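Local coordinates for protein Abbfa_003403 (Acinetobacter baumannii, PDB 4ZXH) that probably builds a peptide product as a four-domain nonribosomal peptide synthetase joining condensation, adenylation, peptidyl-carrier and thioesterase domains in one chain, at residues Q467-L471 with L855-L861; N712-P718 with G734-G740; T766-V770 with G818-Y823; L648-N652 with L679-Y684; W729-A733 with G754-C758. All coordinates share one frame; numbering follows the deposited sequence.

Contact 1. Residues Q467-L471 with L855-L861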
# COMPACT_ATOMS: atom_id res chain seq x y z
N GLN A 467 8.44 12.40 29.77
CA GLN A 467 7.89 12.89 28.52
C GLN A 467 6.42 13.30 28.60
O GLN A 467 6.02 14.28 27.98
CB GLN A 467 8.08 11.85 27.43
CG GLN A 467 9.48 11.84 26.84
CD GLN A 467 10.01 10.43 26.59
OE1 GLN A 467 9.79 9.51 27.39
NE2 GLN A 467 10.69 10.25 25.46
N PHE A 468 5.63 12.55 29.37
CA PHE A 468 4.23 12.89 29.65
C PHE A 468 3.91 12.46 31.07
O PHE A 468 4.50 11.51 31.57
CB PHE A 468 3.30 12.23 28.63
CG PHE A 468 3.41 12.81 27.26
CD1 PHE A 468 2.81 14.03 26.96
CD2 PHE A 468 4.18 12.19 26.29
CE1 PHE A 468 2.93 14.60 25.68
CE2 PHE A 468 4.31 12.76 25.01
CZ PHE A 468 3.68 13.96 24.71
N GLU A 469 3.00 13.14 31.74
CA GLU A 469 2.74 12.77 33.12
C GLU A 469 2.00 11.41 33.19
O GLU A 469 2.07 10.70 34.19
CB GLU A 469 1.96 13.87 33.86
CG GLU A 469 1.86 13.65 35.37
CD GLU A 469 3.21 13.37 36.03
OE1 GLU A 469 4.16 14.15 35.80
OE2 GLU A 469 3.34 12.34 36.75
N ALA A 470 1.33 11.05 32.11
CA ALA A 470 0.66 9.75 32.03
C ALA A 470 1.66 8.61 32.16
O ALA A 470 1.35 7.57 32.74
CB ALA A 470 -0.12 9.62 30.73
N LEU A 471 2.87 8.82 31.64
CA LEU A 471 3.91 7.79 31.60
C LEU A 471 4.56 7.49 32.96
O LEU A 471 5.34 6.53 33.09
CB LEU A 471 5.00 8.20 30.61
CG LEU A 471 4.45 8.18 29.18
CD1 LEU A 471 5.53 8.45 28.15
CD2 LEU A 471 3.77 6.85 28.95
N LEU A 855 6.59 7.24 20.67
CA LEU A 855 5.99 8.23 21.55
C LEU A 855 5.04 9.06 20.71
O LEU A 855 5.47 9.95 19.97
CB LEU A 855 7.06 9.11 22.20
CG LEU A 855 6.60 10.27 23.09
CD1 LEU A 855 5.94 9.76 24.36
CD2 LEU A 855 7.78 11.18 23.40
N ARG A 856 3.76 8.75 20.81
CA ARG A 856 2.76 9.46 20.02
C ARG A 856 2.61 10.89 20.54
O ARG A 856 2.90 11.19 21.70
CB ARG A 856 1.43 8.72 20.06
CG ARG A 856 1.50 7.34 19.42
CD ARG A 856 2.03 7.45 18.00
NE ARG A 856 1.95 6.21 17.24
CZ ARG A 856 2.17 6.13 15.93
NH1 ARG A 856 2.48 7.23 15.25
NH2 ARG A 856 2.07 4.98 15.29
N THR A 857 2.16 11.77 19.65
CA THR A 857 1.84 13.15 19.99
C THR A 857 0.73 13.15 21.04
O THR A 857 0.63 14.04 21.88
CB THR A 857 1.43 13.95 18.73
OG1 THR A 857 0.26 13.36 18.14
CG2 THR A 857 2.56 13.95 17.71
N ASP A 858 -0.10 12.12 20.97
CA ASP A 858 -1.17 11.86 21.92
C ASP A 858 -0.67 11.78 23.37
O ASP A 858 -1.32 12.28 24.29
CB ASP A 858 -1.87 10.56 21.52
CG ASP A 858 -3.29 10.49 22.01
OD1 ASP A 858 -3.65 11.28 22.90
OD2 ASP A 858 -4.05 9.64 21.49
N GLY A 859 0.49 11.15 23.56
CA GLY A 859 0.98 10.80 24.88
C GLY A 859 0.89 9.29 25.10
O GLY A 859 1.29 8.77 26.14
N ARG A 860 0.34 8.60 24.10
CA ARG A 860 0.21 7.16 24.12
C ARG A 860 1.49 6.51 23.64
O ARG A 860 2.27 7.13 22.91
CB ARG A 860 -0.95 6.70 23.23
CG ARG A 860 -2.34 7.08 23.72
CD ARG A 860 -3.40 6.51 22.79
NE ARG A 860 -3.13 6.83 21.39
CZ ARG A 860 -3.19 5.95 20.40
NH1 ARG A 860 -3.52 4.69 20.64
NH2 ARG A 860 -2.92 6.34 19.15
N LEU A 861 1.71 5.27 24.04
CA LEU A 861 2.82 4.48 23.52
C LEU A 861 2.29 3.37 22.63
O LEU A 861 1.44 2.60 23.05
CB LEU A 861 3.63 3.86 24.65
CG LEU A 861 4.24 4.82 25.66
CD1 LEU A 861 5.03 4.00 26.65
CD2 LEU A 861 5.12 5.82 24.95
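Phe-468 lays its ring flat on a turn of 855-861, with Gly-859 beneath it. The Gly-859 CA stands 3.8 Å from the centroid of the Phe-468 ring and only 13° off the ring normal, a CH-pi contact over the middle of the face. Gly-859 adopts a positive phi (108°), and its N is tied back to Arg-856 O, which closes the turn below the ring. The edge of the same ring is met by Leu-855, whose CD1 lies 3.5 Å from Phe-468 CE2. Leu-855, its CG anti to the backbone N (chi1 176°), reaches out toward 467-471, and its two methyls part there: CD1 also reaches Leu-471 CD1 at 4.0 Å, while CD2 rests 3.7 Å from NE2 of Gln-467. That amide nitrogen spends its hydrogen bond elsewhere, on Val-796 O. Leu-471 completes the dense part, its CD2 lying 3.9 Å from Leu-861 CD1. The far side of the turn is looser and faces solvent. There the CB atoms of Asp-858 and Arg-860 point away from 467-471, and the two side chains make a salt bridge with each other, OD2 to NE 3.0 Å, whose hydrogen bond is weak. The turn links strands 846-855 and 861-863 of a beta hairpin; Thr-857 leans on helix 428-447, and Leu-861 packs on strand 792-797, to which Leu-471 is also bonded through the backbone.

Contact 2. Residues N712-P718 with G734-G740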
# COMPACT_ATOMS: atom_id res chain seq x y z
N ASN A 712 -15.10 -15.89 35.52
CA ASN A 712 -15.27 -14.45 35.32
C ASN A 712 -13.95 -13.63 35.22
O ASN A 712 -13.97 -12.40 35.18
CB ASN A 712 -16.16 -13.87 36.43
CG ASN A 712 -15.50 -13.86 37.79
OD1 ASN A 712 -14.52 -14.56 38.02
ND2 ASN A 712 -16.06 -13.08 38.71
N VAL A 713 -12.82 -14.32 35.16
CA VAL A 713 -11.55 -13.69 34.77
C VAL A 713 -10.76 -14.69 33.95
O VAL A 713 -10.61 -15.85 34.34
CB VAL A 713 -10.68 -13.22 35.98
CG1 VAL A 713 -9.45 -12.45 35.50
CG2 VAL A 713 -11.47 -12.37 36.97
N LEU A 714 -10.25 -14.27 32.80
CA LEU A 714 -9.42 -15.15 31.99
C LEU A 714 -8.27 -14.37 31.38
O LEU A 714 -8.50 -13.35 30.73
CB LEU A 714 -10.25 -15.82 30.88
CG LEU A 714 -9.53 -16.78 29.92
CD1 LEU A 714 -9.01 -17.97 30.67
CD2 LEU A 714 -10.44 -17.24 28.81
N GLN A 715 -7.05 -14.82 31.62
CA GLN A 715 -5.89 -14.21 30.98
C GLN A 715 -5.20 -15.23 30.07
O GLN A 715 -5.07 -16.41 30.42
CB GLN A 715 -4.93 -13.64 32.03
CG GLN A 715 -3.47 -13.87 31.73
CD GLN A 715 -2.51 -13.07 32.60
OE1 GLN A 715 -2.65 -11.86 32.78
NE2 GLN A 715 -1.56 -13.78 33.21
N ALA A 716 -4.78 -14.77 28.90
CA ALA A 716 -4.28 -15.64 27.85
C ALA A 716 -3.57 -14.85 26.75
O ALA A 716 -3.92 -13.70 26.49
CB ALA A 716 -5.42 -16.45 27.24
N THR A 717 -2.59 -15.48 26.12
CA THR A 717 -1.98 -14.92 24.92
C THR A 717 -2.97 -14.98 23.75
O THR A 717 -3.87 -15.83 23.74
CB THR A 717 -0.70 -15.67 24.55
OG1 THR A 717 -1.03 -17.02 24.20
CG2 THR A 717 0.28 -15.67 25.72
N PRO A 718 -2.80 -14.07 22.77
CA PRO A 718 -3.63 -14.05 21.55
C PRO A 718 -3.89 -15.43 20.95
O PRO A 718 -5.02 -15.72 20.59
CB PRO A 718 -2.81 -13.20 20.60
CG PRO A 718 -2.19 -12.15 21.54
CD PRO A 718 -1.89 -12.90 22.83
N GLY A 734 -19.97 -11.19 31.52
CA GLY A 734 -19.47 -10.92 32.86
C GLY A 734 -18.00 -11.25 32.99
O GLY A 734 -17.41 -11.09 34.07
N LEU A 735 -17.39 -11.69 31.90
CA LEU A 735 -15.98 -12.09 31.91
C LEU A 735 -15.03 -10.92 31.66
O LEU A 735 -15.19 -10.15 30.71
CB LEU A 735 -15.73 -13.17 30.86
CG LEU A 735 -14.27 -13.58 30.67
CD1 LEU A 735 -13.83 -14.50 31.79
CD2 LEU A 735 -14.07 -14.24 29.31
N THR A 736 -14.04 -10.78 32.54
CA THR A 736 -12.97 -9.83 32.32
C THR A 736 -11.78 -10.53 31.67
O THR A 736 -11.22 -11.47 32.24
CB THR A 736 -12.53 -9.17 33.63
OG1 THR A 736 -13.54 -8.26 34.07
CG2 THR A 736 -11.23 -8.42 33.41
N ALA A 737 -11.41 -10.09 30.48
CA ALA A 737 -10.35 -10.72 29.71
C ALA A 737 -9.03 -9.94 29.76
O ALA A 737 -9.01 -8.70 29.80
CB ALA A 737 -10.78 -10.91 28.27
N LEU A 738 -7.93 -10.67 29.76
CA LEU A 738 -6.63 -10.05 29.66
C LEU A 738 -5.92 -10.68 28.48
O LEU A 738 -5.93 -11.91 28.32
CB LEU A 738 -5.81 -10.21 30.94
CG LEU A 738 -6.30 -9.42 32.14
CD1 LEU A 738 -7.39 -10.18 32.88
CD2 LEU A 738 -5.16 -9.09 33.07
N CYS A 739 -5.33 -9.84 27.65
CA CYS A 739 -4.59 -10.30 26.49
C CYS A 739 -3.19 -9.73 26.55
O CYS A 739 -3.03 -8.51 26.59
CB CYS A 739 -5.30 -9.87 25.21
SG CYS A 739 -4.69 -10.61 23.69
N GLY A 740 -2.17 -10.60 26.57
CA GLY A 740 -0.80 -10.14 26.66
C GLY A 740 0.21 -11.07 26.02
O GLY A 740 -0.15 -12.16 25.58
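Leu-738 O is gripped by two N-H groups: Ala-716 N across the strand pair, at 3.1 Å, and the indole NE1 of Trp-721 on the connecting helix. The CA-H of Gln-715 also points at this oxygen. One residue pair back, Leu-738 N gives a 2.9 Å bond to Leu-714 O that lies in the carbonyl plane, and Leu-714 N returns one to Thr-736 O at 3.0 Å. The series begins with Thr-736 N, whose nearly straight bond (175°) meets Asn-712 O from above the carbonyl plane. Side chains alternate between the two faces of the sheet. On one face Leu-738 sets its CB 3.7 Å from Gln-715 CB and its CD1 4.0 Å from Val-713 CG1; the amide of Gln-715 is held by Trp-771 and Glu-677. On the other, Leu-735 turns CD1 to within 3.9 Å of Leu-714 CB. At the C-terminal end Pro-718 CG rests 3.6 Å from Cys-739 SG, while Thr-717 OG1 bonds to Lys-953 O of the C-terminal AMP-binding subdomain. Strand 713-716, helix 718-725 and strand 735-740 form a beta-alpha-beta crossover, with its strands adjacent and parallel inside the mixed sheet of the adenylation domain.

Contact 3. Residues T766-V770 with G818-Y823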
# COMPACT_ATOMS: atom_id res chain seq x y z
N THR A 766 9.61 -9.95 31.19
CA THR A 766 9.82 -10.72 32.39
C THR A 766 10.73 -9.98 33.38
O THR A 766 10.61 -10.13 34.61
CB THR A 766 10.43 -12.12 32.05
OG1 THR A 766 9.51 -12.89 31.26
CG2 THR A 766 10.77 -12.92 33.31
N GLU A 767 11.63 -9.15 32.85
CA GLU A 767 12.61 -8.42 33.67
C GLU A 767 12.01 -7.29 34.51
O GLU A 767 12.70 -6.73 35.36
CB GLU A 767 13.71 -7.85 32.77
CG GLU A 767 14.67 -8.89 32.19
CD GLU A 767 14.17 -9.53 30.89
OE1 GLU A 767 12.94 -9.53 30.65
OE2 GLU A 767 15.02 -10.04 30.10
N THR A 768 10.75 -6.94 34.30
CA THR A 768 10.15 -5.89 35.13
C THR A 768 8.88 -6.38 35.80
O THR A 768 8.03 -5.59 36.23
CB THR A 768 9.84 -4.59 34.33
OG1 THR A 768 9.06 -4.90 33.17
CG2 THR A 768 11.14 -3.93 33.89
N THR A 769 8.79 -7.71 35.88
CA THR A 769 7.78 -8.46 36.65
C THR A 769 6.38 -8.52 36.02
O THR A 769 5.54 -7.66 36.27
CB THR A 769 7.64 -7.93 38.08
OG1 THR A 769 8.95 -7.83 38.66
CG2 THR A 769 6.80 -8.87 38.91
N VAL A 770 6.17 -9.57 35.23
CA VAL A 770 4.90 -9.91 34.57
C VAL A 770 4.40 -8.83 33.62
O VAL A 770 4.69 -8.86 32.43
CB VAL A 770 3.79 -10.24 35.59
CG1 VAL A 770 2.62 -10.86 34.86
CG2 VAL A 770 4.30 -11.20 36.67
N GLY A 818 9.28 -2.54 39.67
CA GLY A 818 9.07 -3.82 39.02
C GLY A 818 10.38 -4.53 38.67
O GLY A 818 10.39 -5.72 38.33
N LEU A 819 11.49 -3.80 38.76
CA LEU A 819 12.73 -4.33 38.22
C LEU A 819 13.20 -5.62 38.89
O LEU A 819 13.09 -5.77 40.10
CB LEU A 819 13.84 -3.29 38.30
CG LEU A 819 14.06 -2.64 36.94
CD1 LEU A 819 12.86 -1.80 36.55
CD2 LEU A 819 15.34 -1.83 36.92
N ALA A 820 13.73 -6.53 38.09
CA ALA A 820 14.36 -7.73 38.60
C ALA A 820 15.58 -7.39 39.44
O ALA A 820 16.14 -6.30 39.32
CB ALA A 820 14.77 -8.63 37.47
N VAL A 821 15.97 -8.33 40.30
CA VAL A 821 17.21 -8.22 41.06
C VAL A 821 18.42 -8.27 40.12
O VAL A 821 19.27 -7.36 40.11
CB VAL A 821 17.34 -9.33 42.10
CG1 VAL A 821 18.69 -9.24 42.81
CG2 VAL A 821 16.17 -9.28 43.09
N ASP A 822 18.47 -9.33 39.31
CA ASP A 822 19.50 -9.50 38.29
C ASP A 822 19.20 -10.69 37.37
O ASP A 822 18.18 -11.36 37.51
CB ASP A 822 20.86 -9.68 38.95
CG ASP A 822 20.89 -10.81 39.95
OD1 ASP A 822 20.17 -11.80 39.74
OD2 ASP A 822 21.61 -10.69 40.97
N TYR A 823 20.11 -10.93 36.43
CA TYR A 823 20.19 -12.20 35.72
C TYR A 823 21.06 -13.16 36.53
O TYR A 823 22.19 -12.80 36.93
CB TYR A 823 20.78 -12.01 34.32
CG TYR A 823 19.88 -11.31 33.32
CD1 TYR A 823 18.65 -11.85 32.97
CD2 TYR A 823 20.28 -10.13 32.69
CE1 TYR A 823 17.82 -11.22 32.04
CE2 TYR A 823 19.46 -9.50 31.76
CZ TYR A 823 18.23 -10.04 31.44
OH TYR A 823 17.42 -9.43 30.52
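Thr-768 and Leu-819 bring their backbones to 4.3 Å, CA to CA, where a short 3-10 turn meets the loop leading into the weak strand 822-823. One backbone bond joins the segments, Ala-820 N to Glu-767 O at 2.9 Å. Beyond it Thr-769 takes a positive phi (76°), and its hydroxyl doubles the link: OG1 donates to Gly-818 O at 2.6 Å, only slightly tilted from the carbonyl plane. Lying anti to its own carbonyl carbon (chi1 -50°), that OG1 is aimed at the glycine, while the CG2 of the preceding Thr-768 touches Leu-819 CD1 at 3.8 Å. At the other end Glu-767 bends at chi2 and meets Tyr-823. The phenol OH donates to OE2 at 2.5 Å on the anti lone pair, the carboxylate oxygen sitting at the ring's edge with the two planes 85° apart. Tyr-847 of strand 846-855 packs on both side chains, and Ala-820 leans on strand 635-640. Segment 766-770 begins with the last two residues of the YGPTE sequence, core motif A5 of adenylation domains, and 818-823 holds the end of motif A6; in relatives the A5 glutamate helps to hold the magnesium ion at the ATP site, and Glu-767 occupies the corresponding motif position.

Contact 4. Residues L648-N652 with L679-Y684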
# COMPACT_ATOMS: atom_id res chain seq x y z
N LEU A 648 0.92 -7.36 41.88
CA LEU A 648 -0.37 -7.93 42.24
C LEU A 648 -1.34 -6.89 42.74
O LEU A 648 -2.50 -6.86 42.30
CB LEU A 648 -0.18 -9.03 43.30
CG LEU A 648 0.42 -10.29 42.68
CD1 LEU A 648 0.84 -11.30 43.73
CD2 LEU A 648 -0.59 -10.90 41.72
N LEU A 649 -0.89 -6.03 43.65
CA LEU A 649 -1.75 -4.97 44.18
C LEU A 649 -2.16 -3.98 43.09
O LEU A 649 -3.31 -3.53 43.05
CB LEU A 649 -1.05 -4.22 45.31
CG LEU A 649 -0.87 -4.97 46.63
CD1 LEU A 649 -0.23 -4.07 47.66
CD2 LEU A 649 -2.22 -5.49 47.13
N SER A 650 -1.23 -3.66 42.21
CA SER A 650 -1.48 -2.75 41.10
C SER A 650 -2.55 -3.34 40.20
O SER A 650 -3.45 -2.65 39.72
CB SER A 650 -0.20 -2.49 40.31
OG SER A 650 -0.22 -1.25 39.64
N MET A 651 -2.45 -4.64 39.98
CA MET A 651 -3.38 -5.33 39.11
C MET A 651 -4.76 -5.35 39.75
O MET A 651 -5.77 -5.22 39.06
CB MET A 651 -2.89 -6.74 38.80
CG MET A 651 -1.96 -6.77 37.59
SD MET A 651 -2.74 -6.16 36.05
CE MET A 651 -1.47 -5.07 35.53
N ASN A 652 -4.79 -5.47 41.08
CA ASN A 652 -6.08 -5.50 41.75
C ASN A 652 -6.87 -4.21 41.61
O ASN A 652 -8.09 -4.26 41.64
CB ASN A 652 -5.91 -5.82 43.23
CG ASN A 652 -7.25 -5.93 43.93
OD1 ASN A 652 -8.02 -6.85 43.64
ND2 ASN A 652 -7.55 -4.99 44.83
N LEU A 679 -2.40 -16.69 41.86
CA LEU A 679 -2.34 -16.08 43.19
C LEU A 679 -3.45 -15.08 43.48
O LEU A 679 -4.06 -15.13 44.54
CB LEU A 679 -1.01 -15.38 43.39
CG LEU A 679 0.23 -16.27 43.44
CD1 LEU A 679 1.46 -15.44 43.76
CD2 LEU A 679 0.02 -17.39 44.46
N ILE A 680 -3.71 -14.17 42.56
CA ILE A 680 -4.50 -13.00 42.94
C ILE A 680 -5.92 -13.29 43.45
O ILE A 680 -6.44 -12.49 44.22
CB ILE A 680 -4.57 -11.96 41.79
CG1 ILE A 680 -4.82 -10.56 42.38
CG2 ILE A 680 -5.61 -12.33 40.75
CD1 ILE A 680 -4.84 -9.44 41.37
N PRO A 681 -6.56 -14.42 43.06
CA PRO A 681 -7.84 -14.56 43.75
C PRO A 681 -7.63 -15.03 45.18
O PRO A 681 -8.46 -14.72 46.04
CB PRO A 681 -8.60 -15.62 42.93
CG PRO A 681 -7.83 -15.75 41.65
CD PRO A 681 -6.41 -15.45 42.01
N LEU A 682 -6.54 -15.75 45.43
CA LEU A 682 -6.26 -16.23 46.78
C LEU A 682 -6.01 -15.08 47.75
O LEU A 682 -6.31 -15.18 48.93
CB LEU A 682 -5.07 -17.17 46.78
CG LEU A 682 -5.21 -18.44 45.96
CD1 LEU A 682 -3.91 -19.21 46.03
CD2 LEU A 682 -6.37 -19.28 46.47
N MET A 683 -5.45 -13.98 47.25
CA MET A 683 -5.30 -12.77 48.06
C MET A 683 -6.64 -12.18 48.53
O MET A 683 -6.68 -11.38 49.48
CB MET A 683 -4.50 -11.71 47.29
CG MET A 683 -3.02 -12.00 47.09
SD MET A 683 -2.26 -11.02 45.76
CE MET A 683 -2.76 -9.35 46.17
N TYR A 684 -7.74 -12.54 47.88
CA TYR A 684 -9.00 -11.86 48.18
C TYR A 684 -10.18 -12.78 48.52
O TYR A 684 -11.28 -12.30 48.83
CB TYR A 684 -9.36 -10.93 47.02
CG TYR A 684 -8.34 -9.82 46.88
CD1 TYR A 684 -8.34 -8.74 47.76
CD2 TYR A 684 -7.34 -9.86 45.90
CE1 TYR A 684 -7.41 -7.73 47.68
CE2 TYR A 684 -6.39 -8.84 45.81
CZ TYR A 684 -6.44 -7.78 46.71
OH TYR A 684 -5.52 -6.76 46.65
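Leu-648 and Met-683 meet where helix 641-655 packs on the turn that follows helix 674-679, inside the N-terminal subdomain of the adenylate-forming (ANL) fold. In the first shell Leu-648 is the centre: its CD1 lies 3.7 Å from Met-683 SD and 4.2 Å from Leu-679 CD1, while its CD2 slides past Ile-680, reaching CB at 4.1 Å. Ile-680, with CG1 anti to the backbone N (chi1 -155°), pushes CD1 along the helix surface, 3.6 Å from Leu-648 O and close to the CB of Met-651. The bend at chi3 of Met-683 turns CE toward Leu-649, whose CD2 it meets at 4.0 Å. The same Leu-649 methyl touches the Tyr-684 OH. At the partly exposed, polar edge Asn-652 enters over Tyr-684 from the opposite direction, amide and ring planes only 12° apart.

Behind these contacts the turn 679-684 is shaped by its own backbone, with Met-683 N bonded to Leu-679 O and Tyr-684 N to Pro-681 O. Helix 483-494 packs on Met-683 through Leu-483 and Met-486, and Met-486 also meets Tyr-684. Leu-676 of helix 674-679 lies against Leu-648 and Met-651. The amide oxygen of Asn-652 is bonded to Val-657 N, which helps to fix its rotation, and this OD1 sits 3.3 Å above the plane of the Tyr-684 ring, displaced toward the rim.

Contact 5. Residues W729-A733 with G754-C758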
# COMPACT_ATOMS: atom_id res chain seq x y z
N TRP A 729 -17.14 -20.11 20.14
CA TRP A 729 -17.34 -19.77 21.54
C TRP A 729 -18.44 -18.73 21.69
O TRP A 729 -18.44 -17.72 20.98
CB TRP A 729 -16.04 -19.24 22.16
CG TRP A 729 -16.16 -18.81 23.60
CD1 TRP A 729 -16.76 -19.49 24.62
CD2 TRP A 729 -15.63 -17.61 24.17
NE1 TRP A 729 -16.65 -18.78 25.80
CE2 TRP A 729 -15.96 -17.62 25.55
CE3 TRP A 729 -14.92 -16.52 23.66
CZ2 TRP A 729 -15.61 -16.60 26.43
CZ3 TRP A 729 -14.57 -15.50 24.53
CH2 TRP A 729 -14.91 -15.54 25.90
N SER A 730 -19.37 -18.97 22.61
CA SER A 730 -20.57 -18.14 22.72
C SER A 730 -20.33 -16.75 23.33
O SER A 730 -21.08 -15.82 23.07
CB SER A 730 -21.63 -18.90 23.53
OG SER A 730 -22.73 -18.07 23.83
N GLY A 731 -19.29 -16.62 24.15
CA GLY A 731 -19.02 -15.38 24.85
C GLY A 731 -19.59 -15.34 26.26
O GLY A 731 -20.49 -16.12 26.60
N ASN A 732 -19.07 -14.43 27.08
CA ASN A 732 -19.55 -14.20 28.44
C ASN A 732 -19.45 -12.71 28.77
O ASN A 732 -18.35 -12.14 28.77
CB ASN A 732 -18.74 -15.02 29.45
CG ASN A 732 -19.25 -14.88 30.88
OD1 ASN A 732 -20.23 -14.17 31.15
ND2 ASN A 732 -18.58 -15.56 31.82
N ALA A 733 -20.59 -12.09 29.07
CA ALA A 733 -20.64 -10.63 29.25
C ALA A 733 -20.19 -10.21 30.65
O ALA A 733 -20.03 -9.02 30.92
CB ALA A 733 -22.05 -10.11 28.95
N GLY A 754 -16.82 -7.90 21.41
CA GLY A 754 -18.20 -8.37 21.34
C GLY A 754 -18.45 -9.69 22.04
O GLY A 754 -19.58 -10.16 22.09
N LYS A 755 -17.39 -10.28 22.60
CA LYS A 755 -17.52 -11.56 23.28
C LYS A 755 -17.28 -11.49 24.79
O LYS A 755 -17.69 -12.39 25.52
CB LYS A 755 -16.56 -12.58 22.66
CG LYS A 755 -16.94 -13.03 21.26
CD LYS A 755 -18.20 -13.89 21.26
CE LYS A 755 -18.61 -14.25 19.83
NZ LYS A 755 -17.58 -15.05 19.13
N VAL A 756 -16.63 -10.42 25.25
CA VAL A 756 -16.33 -10.26 26.68
C VAL A 756 -16.83 -8.92 27.25
O VAL A 756 -17.15 -7.98 26.51
CB VAL A 756 -14.82 -10.39 26.95
CG1 VAL A 756 -14.31 -11.75 26.53
CG2 VAL A 756 -14.05 -9.29 26.24
N GLY A 757 -16.87 -8.84 28.58
CA GLY A 757 -17.39 -7.67 29.27
C GLY A 757 -16.37 -6.58 29.53
O GLY A 757 -16.74 -5.42 29.72
N CYS A 758 -15.09 -6.94 29.54
CA CYS A 758 -14.00 -6.00 29.73
C CYS A 758 -12.70 -6.59 29.16
O CYS A 758 -12.37 -7.75 29.43
CB CYS A 758 -13.84 -5.66 31.22
SG CYS A 758 -12.54 -4.44 31.63
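Asn-732 and Lys-755 carry the hydrogen bonding between the loop 729-733 and the start of strand 756-763. The amide N of Asn-732 donates to Lys-755 O at 2.9 Å, meeting the carbonyl almost head-on (171° at the oxygen). A second polar link is weak: the chain of Lys-755, bent at chi2 and chi4, curls back so that NZ comes to 3.4 Å from Trp-729 O.

CA-H...O contacts extend the backbone pairing. Val-756 CA approaches Asn-732 O at 3.5 Å, and the CA of Gly-757 comes within 3.4 Å of Ala-733 O. Here both chains turn a corner, and the side-chain oxygen OD1 of Asn-732 reaches forward to Gly-734 N, closing an Asx turn at the entry to strand 735-740.

Apolar contact belongs largely to Trp-729. A chi1 of 178°, which sets CG opposite the backbone N, carries the indole across and puts CH2 3.9 Å from Val-756 CG1, the methyl lying at the ring edge. Its CZ3 lies 4.0 Å from Lys-755 CB, the two side chains sliding past each other in opposite directions. One face of the ring is partly occupied by Gly-731 N from its own loop, and helices 699-709 and 718-725 pack on the indole from beyond the pair. The chemistry therefore divides: a buried aromatic and one sound amide bond hold loop and strand together, whereas Lys-755 contributes mainly through its aliphatic chain, its amine being only weakly bonded.

In the fold
Contacts 2, 3 and 4 are buried, whereas contacts 1 and 5 are only partly so. Contacts 2 and 5 belong to one sheet and touch: Leu-735 bonds to Gly-757 through the backbone and packs on Trp-729 and Val-756. Contact 5 is less regular than the parallel pairing of contact 2, with one sound backbone bond. Contact 4 joins a helix to the turn after another, its centre about 15 Å from that of contact 2, and works mainly by apolar side chains with no hydrogen bond across it. Contact 3 relies on side-chain and backbone hydrogen bonds at a motif-bearing site. Contact 1 encloses all the others along the chain and has no hydrogen bond across its two segments, which meet by aliphatic and aromatic packing.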